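Aldo-keto reductase AKR2E4 (Bombyx mori, PDB 3WCZ) reduces 3-dehydroecdysone as an NADP-dependent oxidoreductase and may help to regulate moulting in the silkworm. Local coordinates at residues E36-V41 and I68-A73; Q59-V64 and Q103-K108. All coordinates share one frame; numbering follows the deposited sequence. Where two conformers were deposited one is given.

Both contacts use helix 61-73, which packs against helix 35-46 through its C-terminal half in contact 1 and against helix 95-109 through its first turn in contact 2. Three successive helices of the aldo-keto reductase barrel are thus joined side by side, and the two contact centres lie about 13 Å apart. Each contact has a buried part and a more exposed one. In contact 1 the buried part is mainly aliphatic packing and the outer one a salt bridge between the helices. Contact 2 differs: its buried element is a carboxylate held by hydroxyls, whereas outside lie a lysine chain and a water. V37 of helix 35-46 touches D60 and V64, linking the two contacts directly.

Contact 1: E36-V41 and I68-A73; sequences EVRQAV and IAEAIA
R38 and E70 form the polar link between helices 35-46 and 61-73, a salt bridge in which NH1 of R38 donates to OE1 of E70 over 2.9 Å. The acceptor lies at the edge of the guanidinium and almost in its plane, and OE1 receives the bond on its syn lone pair. The carboxylate is nonetheless turned 65° from the guanidinium plane, and CD of R38 lies 3.6 Å from OE1 of E70. The arginine chain, bent at chi3 (61°), also sends NE to D35, so two carboxylates hold the guanidinium from different helices; NH2 adds a weak bond to OE1 of Q39. A leucine in place of R38 would probably leave E70 without its cationic mate across the helix pair and D35 without its salt bridge.

These are neighbouring outer helices of the (β/α)8 barrel, following the first and second strands. Deeper in, CG1 of V41, anti to its own nitrogen (chi1 166°), packs over the backbone N of I68 at 3.8 Å and makes an apolar contact with CG1 of the isoleucine at 4.1 Å. I68 also packs on L82, while V41 lies near T23 of the NADP site.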
loop_
_atom_site.group_PDB
_atom_site.type_symbol
_atom_site.label_atom_id
_atom_site.label_comp_id
_atom_site.label_asym_id
_atom_site.label_seq_id
_atom_site.Cartn_x
_atom_site.Cartn_y
_atom_site.Cartn_z
ATOM N N GLU A 36 -13.288 10.154 -9.867
ATOM C CA GLU A 36 -11.958 10.756 -9.764
ATOM C C GLU A 36 -10.857 9.705 -9.614
ATOM O O GLU A 36 -9.704 9.990 -9.910
ATOM C CB GLU A 36 -11.878 11.732 -8.593
ATOM C CG GLU A 36 -11.914 11.041 -7.219
ATOM C CD GLU A 36 -11.612 11.991 -6.068
ATOM O OE1 GLU A 36 -11.342 13.192 -6.335
ATOM O OE2 GLU A 36 -11.657 11.530 -4.898
ATOM N N VAL A 37 -11.195 8.509 -9.170
ATOM C CA VAL A 37 -10.209 7.443 -9.065
ATOM C C VAL A 37 -9.815 6.964 -10.454
ATOM O O VAL A 37 -8.646 6.708 -10.705
ATOM C CB VAL A 37 -10.764 6.280 -8.208
ATOM C CG1 VAL A 37 -9.826 5.087 -8.250
ATOM C CG2 VAL A 37 -10.997 6.738 -6.760
ATOM N N ARG A 38 -10.767 6.814 -11.370
ATOM C CA ARG A 38 -10.460 6.460 -12.743
ATOM C C ARG A 38 -9.523 7.499 -13.333
ATOM O O ARG A 38 -8.473 7.173 -13.906
ATOM C CB ARG A 38 -11.743 6.367 -13.587
ATOM C CG ARG A 38 -11.485 6.219 -15.073
ATOM C CD ARG A 38 -12.732 6.550 -15.938
ATOM N NE ARG A 38 -13.132 7.937 -15.707
ATOM C CZ ARG A 38 -12.458 8.977 -16.162
ATOM N NH1 ARG A 38 -11.415 8.820 -16.958
ATOM N NH2 ARG A 38 -12.841 10.194 -15.824
ATOM N N GLN A 39 -9.861 8.773 -13.151
ATOM C CA GLN A 39 -9.030 9.842 -13.687
ATOM C C GLN A 39 -7.642 9.852 -13.048
ATOM O O GLN A 39 -6.644 10.074 -13.738
ATOM C CB GLN A 39 -9.737 11.185 -13.468
ATOM C CG GLN A 39 -9.034 12.370 -14.136
ATOM C CD GLN A 39 -8.987 12.216 -15.647
ATOM O OE1 GLN A 39 -10.030 12.096 -16.294
ATOM N NE2 GLN A 39 -7.787 12.162 -16.216
ATOM N N ALA A 40 -7.576 9.617 -11.737
ATOM C CA ALA A 40 -6.290 9.606 -11.035
ATOM C C ALA A 40 -5.388 8.486 -11.548
ATOM O O ALA A 40 -4.195 8.677 -11.732
ATOM C CB ALA A 40 -6.511 9.436 -9.560
ATOM N N VAL A 41 -5.960 7.300 -11.741
ATOM C CA VAL A 41 -5.195 6.176 -12.289
ATOM C C VAL A 41 -4.633 6.520 -13.659
ATOM O O VAL A 41 -3.447 6.277 -13.948
ATOM C CB VAL A 41 -6.050 4.897 -12.327
ATOM C CG1 VAL A 41 -5.409 3.807 -13.192
ATOM C CG2 VAL A 41 -6.244 4.397 -10.910
ATOM N N ILE A 68 -7.089 1.986 -16.084
ATOM C CA ILE A 68 -6.110 1.107 -16.718
ATOM C C ILE A 68 -6.489 0.865 -18.172
ATOM O O ILE A 68 -5.648 0.944 -19.066
ATOM C CB ILE A 68 -5.988 -0.223 -15.987
ATOM C CG1 ILE A 68 -5.313 0.003 -14.626
ATOM C CG2 ILE A 68 -5.259 -1.257 -16.826
ATOM C CD1 ILE A 68 -5.337 -1.179 -13.720
ATOM N N ALA A 69 -7.767 0.572 -18.403
ATOM C CA ALA A 69 -8.205 0.259 -19.760
ATOM C C ALA A 69 -8.004 1.457 -20.680
ATOM O O ALA A 69 -7.591 1.313 -21.833
ATOM C CB ALA A 69 -9.656 -0.187 -19.765
ATOM N N GLU A 70 -8.290 2.650 -20.169
ATOM C CA GLU A 70 -8.093 3.867 -20.966
ATOM C C GLU A 70 -6.610 4.126 -21.248
ATOM O O GLU A 70 -6.232 4.499 -22.359
ATOM C CB GLU A 70 -8.720 5.083 -20.273
ATOM C CG GLU A 70 -10.230 5.073 -20.322
ATOM C CD GLU A 70 -10.898 6.100 -19.417
ATOM O OE1 GLU A 70 -10.233 6.674 -18.531
ATOM O OE2 GLU A 70 -12.133 6.283 -19.577
ATOM N N ALA A 71 -5.750 3.881 -20.260
ATOM C CA ALA A 71 -4.324 4.067 -20.458
ATOM C C ALA A 71 -3.788 3.095 -21.516
ATOM O O ALA A 71 -2.941 3.451 -22.332
ATOM C CB ALA A 71 -3.582 3.891 -19.140
ATOM N N ILE A 72 -4.240 1.844 -21.472
ATOM C CA ILE A 72 -3.830 0.852 -22.447
ATOM C C ILE A 72 -4.380 1.200 -23.839
ATOM O O ILE A 72 -3.621 1.176 -24.821
ATOM C CB ILE A 72 -4.246 -0.555 -21.989
ATOM C CG1 ILE A 72 -3.404 -0.989 -20.787
ATOM C CG2 ILE A 72 -4.104 -1.595 -23.109
ATOM C CD1 ILE A 72 -3.895 -2.310 -20.134
ATOM N N ALA A 73 -5.643 1.574 -23.912
ATOM C CA ALA A 73 -6.271 1.867 -25.201
ATOM C C ALA A 73 -5.688 3.104 -25.855
ATOM O O ALA A 73 -5.667 3.205 -27.086
ATOM C CB ALA A 73 -7.783 2.002 -25.053
#

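Contact 2: Q59-V64 and Q103-K108; sequences QDEEQV and QESLKK
E61 and S105 make the one direct hydrogen bond between these segments: OG of the serine donates to OE2 of the glutamate at 2.7 Å. The hydroxyl comes from the syn side, 18° out of the carboxylate plane. OE2 also bonds to the hydroxyl of T86 on strand 83-88, and these two partners help fix the rotation of a buried carboxylate. With CG of E61 anti to its carbonyl carbon (chi1 -75°), the extended chain carries the acid group across to the serine.

The stem of K108 packs on E61, CB to CB at 3.9 Å, and its CD lies 3.6 Å from OE1 of E61. The final bend at chi4 (65°) takes NZ to OE2 of E104, a salt bridge of 3.1 Å within helix 95-109. NZ of K108, still 5.3 Å from OE1 of E61, may help to stabilise the buried negative charge.

The backbones also meet. CA of E62 makes a CH...O contact of 3.5 Å with O of K108, and one water donates to O of both residues. Two adjacent outer helices of the TIM barrel are joined here, just after Y58, by similarity the proton donor of this aldo-keto reductase.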
loop_
_atom_site.group_PDB
_atom_site.type_symbol
_atom_site.label_atom_id
_atom_site.label_comp_id
_atom_site.label_asym_id
_atom_site.label_seq_id
_atom_site.Cartn_x
_atom_site.Cartn_y
_atom_site.Cartn_z
ATOM N N GLN A 59 -14.205 -0.605 -2.975
ATOM C CA GLN A 59 -15.351 -0.552 -3.878
ATOM C C GLN A 59 -15.069 0.333 -5.079
ATOM O O GLN A 59 -15.977 0.925 -5.672
ATOM C CB GLN A 59 -16.633 -0.079 -3.160
ATOM C CG GLN A 59 -17.030 -0.925 -1.965
ATOM C CD GLN A 59 -17.231 -2.404 -2.280
ATOM O OE1 GLN A 59 -16.974 -3.250 -1.420
ATOM N NE2 GLN A 59 -17.703 -2.735 -3.490
ATOM N N ASP A 60 -13.804 0.413 -5.471
ATOM C CA ASP A 60 -13.415 1.221 -6.638
ATOM C C ASP A 60 -12.537 0.467 -7.615
ATOM O O ASP A 60 -11.911 1.081 -8.468
ATOM C CB ASP A 60 -12.799 2.595 -6.260
ATOM C CG ASP A 60 -11.483 2.504 -5.512
ATOM O OD1 ASP A 60 -10.867 1.423 -5.396
ATOM O OD2 ASP A 60 -11.038 3.605 -5.075
ATOM N N GLU A 61 -12.505 -0.860 -7.536
ATOM C CA GLU A 61 -11.773 -1.634 -8.531
ATOM C C GLU A 61 -12.290 -1.374 -9.937
ATOM O O GLU A 61 -11.522 -1.403 -10.913
ATOM C CB GLU A 61 -11.777 -3.139 -8.201
ATOM C CG GLU A 61 -10.840 -3.515 -7.047
ATOM C CD GLU A 61 -11.105 -4.889 -6.488
ATOM O OE1 GLU A 61 -12.294 -5.259 -6.394
ATOM O OE2 GLU A 61 -10.126 -5.574 -6.134
ATOM N N GLU A 62 -13.600 -1.121 -10.052
ATOM C CA GLU A 62 -14.152 -0.837 -11.361
ATOM C C GLU A 62 -13.524 0.430 -11.953
ATOM O O GLU A 62 -13.152 0.453 -13.138
ATOM C CB GLU A 62 -15.678 -0.687 -11.254
ATOM C CG GLU A 62 -16.383 -0.167 -12.504
ATOM C CD GLU A 62 -17.901 -0.064 -12.321
ATOM O OE1 GLU A 62 -18.409 -0.437 -11.235
ATOM O OE2 GLU A 62 -18.589 0.369 -13.267
ATOM N N GLN A 63 -13.390 1.473 -11.141
ATOM C CA GLN A 63 -12.791 2.730 -11.583
ATOM C C GLN A 63 -11.307 2.534 -11.921
ATOM O O GLN A 63 -10.807 3.063 -12.914
ATOM C CB GLN A 63 -12.920 3.804 -10.516
ATOM C CG GLN A 63 -14.296 4.433 -10.416
ATOM C CD GLN A 63 -15.373 3.456 -10.000
ATOM O OE1 GLN A 63 -15.188 2.632 -9.111
ATOM N NE2 GLN A 63 -16.526 3.535 -10.666
ATOM N N VAL A 64 -10.593 1.784 -11.089
ATOM C CA VAL A 64 -9.210 1.462 -11.377
ATOM C C VAL A 64 -9.104 0.740 -12.717
ATOM O O VAL A 64 -8.250 1.060 -13.539
ATOM C CB VAL A 64 -8.596 0.639 -10.239
ATOM C CG1 VAL A 64 -7.221 0.170 -10.626
ATOM C CG2 VAL A 64 -8.549 1.438 -8.956
ATOM N N GLN A 103 -10.932 -13.801 -8.381
ATOM C CA GLN A 103 -11.568 -13.781 -9.688
ATOM C C GLN A 103 -12.599 -12.651 -9.765
ATOM O O GLN A 103 -12.761 -12.018 -10.810
ATOM C CB GLN A 103 -12.233 -15.132 -9.964
ATOM C CG GLN A 103 -11.248 -16.275 -10.147
ATOM C CD GLN A 103 -11.928 -17.654 -10.198
ATOM O OE1 GLN A 103 -12.837 -17.929 -9.427
ATOM N NE2 GLN A 103 -11.468 -18.507 -11.096
ATOM N N GLU A 104 -13.295 -12.388 -8.664
ATOM C CA GLU A 104 -14.232 -11.284 -8.618
ATOM C C GLU A 104 -13.501 -9.946 -8.766
ATOM O O GLU A 104 -13.933 -9.062 -9.527
ATOM C CB GLU A 104 -15.060 -11.347 -7.327
ATOM C CG GLU A 104 -15.998 -10.217 -7.099
ATOM C CD GLU A 104 -16.901 -10.469 -5.896
ATOM O OE1 GLU A 104 -17.187 -11.662 -5.611
ATOM O OE2 GLU A 104 -17.327 -9.488 -5.247
ATOM N N SER A 105 -12.402 -9.755 -8.037
ATOM C CA SER A 105 -11.594 -8.550 -8.202
ATOM C C SER A 105 -11.116 -8.383 -9.642
ATOM O O SER A 105 -11.171 -7.274 -10.198
ATOM C CB SER A 105 -10.398 -8.592 -7.257
ATOM O OG SER A 105 -10.736 -8.196 -5.954
ATOM N N LEU A 106 -10.602 -9.455 -10.222
ATOM C CA LEU A 106 -10.125 -9.418 -11.584
ATOM C C LEU A 106 -11.219 -9.037 -12.575
ATOM O O LEU A 106 -10.960 -8.303 -13.529
ATOM C CB LEU A 106 -9.525 -10.757 -11.985
ATOM C CG LEU A 106 -8.209 -11.106 -11.284
ATOM C CD1 LEU A 106 -7.772 -12.535 -11.621
ATOM C CD2 LEU A 106 -7.062 -10.148 -11.634
ATOM N N LYS A 107 -12.424 -9.557 -12.387
ATOM C CA LYS A 107 -13.540 -9.175 -13.243
ATOM C C LYS A 107 -13.827 -7.661 -13.130
ATOM O O LYS A 107 -14.005 -6.976 -14.147
ATOM C CB LYS A 107 -14.786 -10.022 -12.929
ATOM C CG LYS A 107 -15.930 -9.838 -13.923
ATOM C CD LYS A 107 -17.035 -10.835 -13.625
ATOM C CE LYS A 107 -18.139 -10.827 -14.673
ATOM N NZ LYS A 107 -19.202 -11.843 -14.327
ATOM N N LYS A 108 -13.861 -7.125 -11.912
ATOM C CA LYS A 108 -14.086 -5.704 -11.744
ATOM C C LYS A 108 -12.982 -4.876 -12.380
ATOM O O LYS A 108 -13.239 -3.825 -12.961
ATOM C CB LYS A 108 -14.169 -5.373 -10.271
ATOM C CG LYS A 108 -15.422 -5.891 -9.609
ATOM C CD LYS A 108 -15.448 -5.548 -8.135
ATOM C CE LYS A 108 -16.788 -5.905 -7.487
ATOM N NZ LYS A 108 -17.077 -7.356 -7.478
HETATM O O HOH W 1 -13.188 -1.813 -14.803
#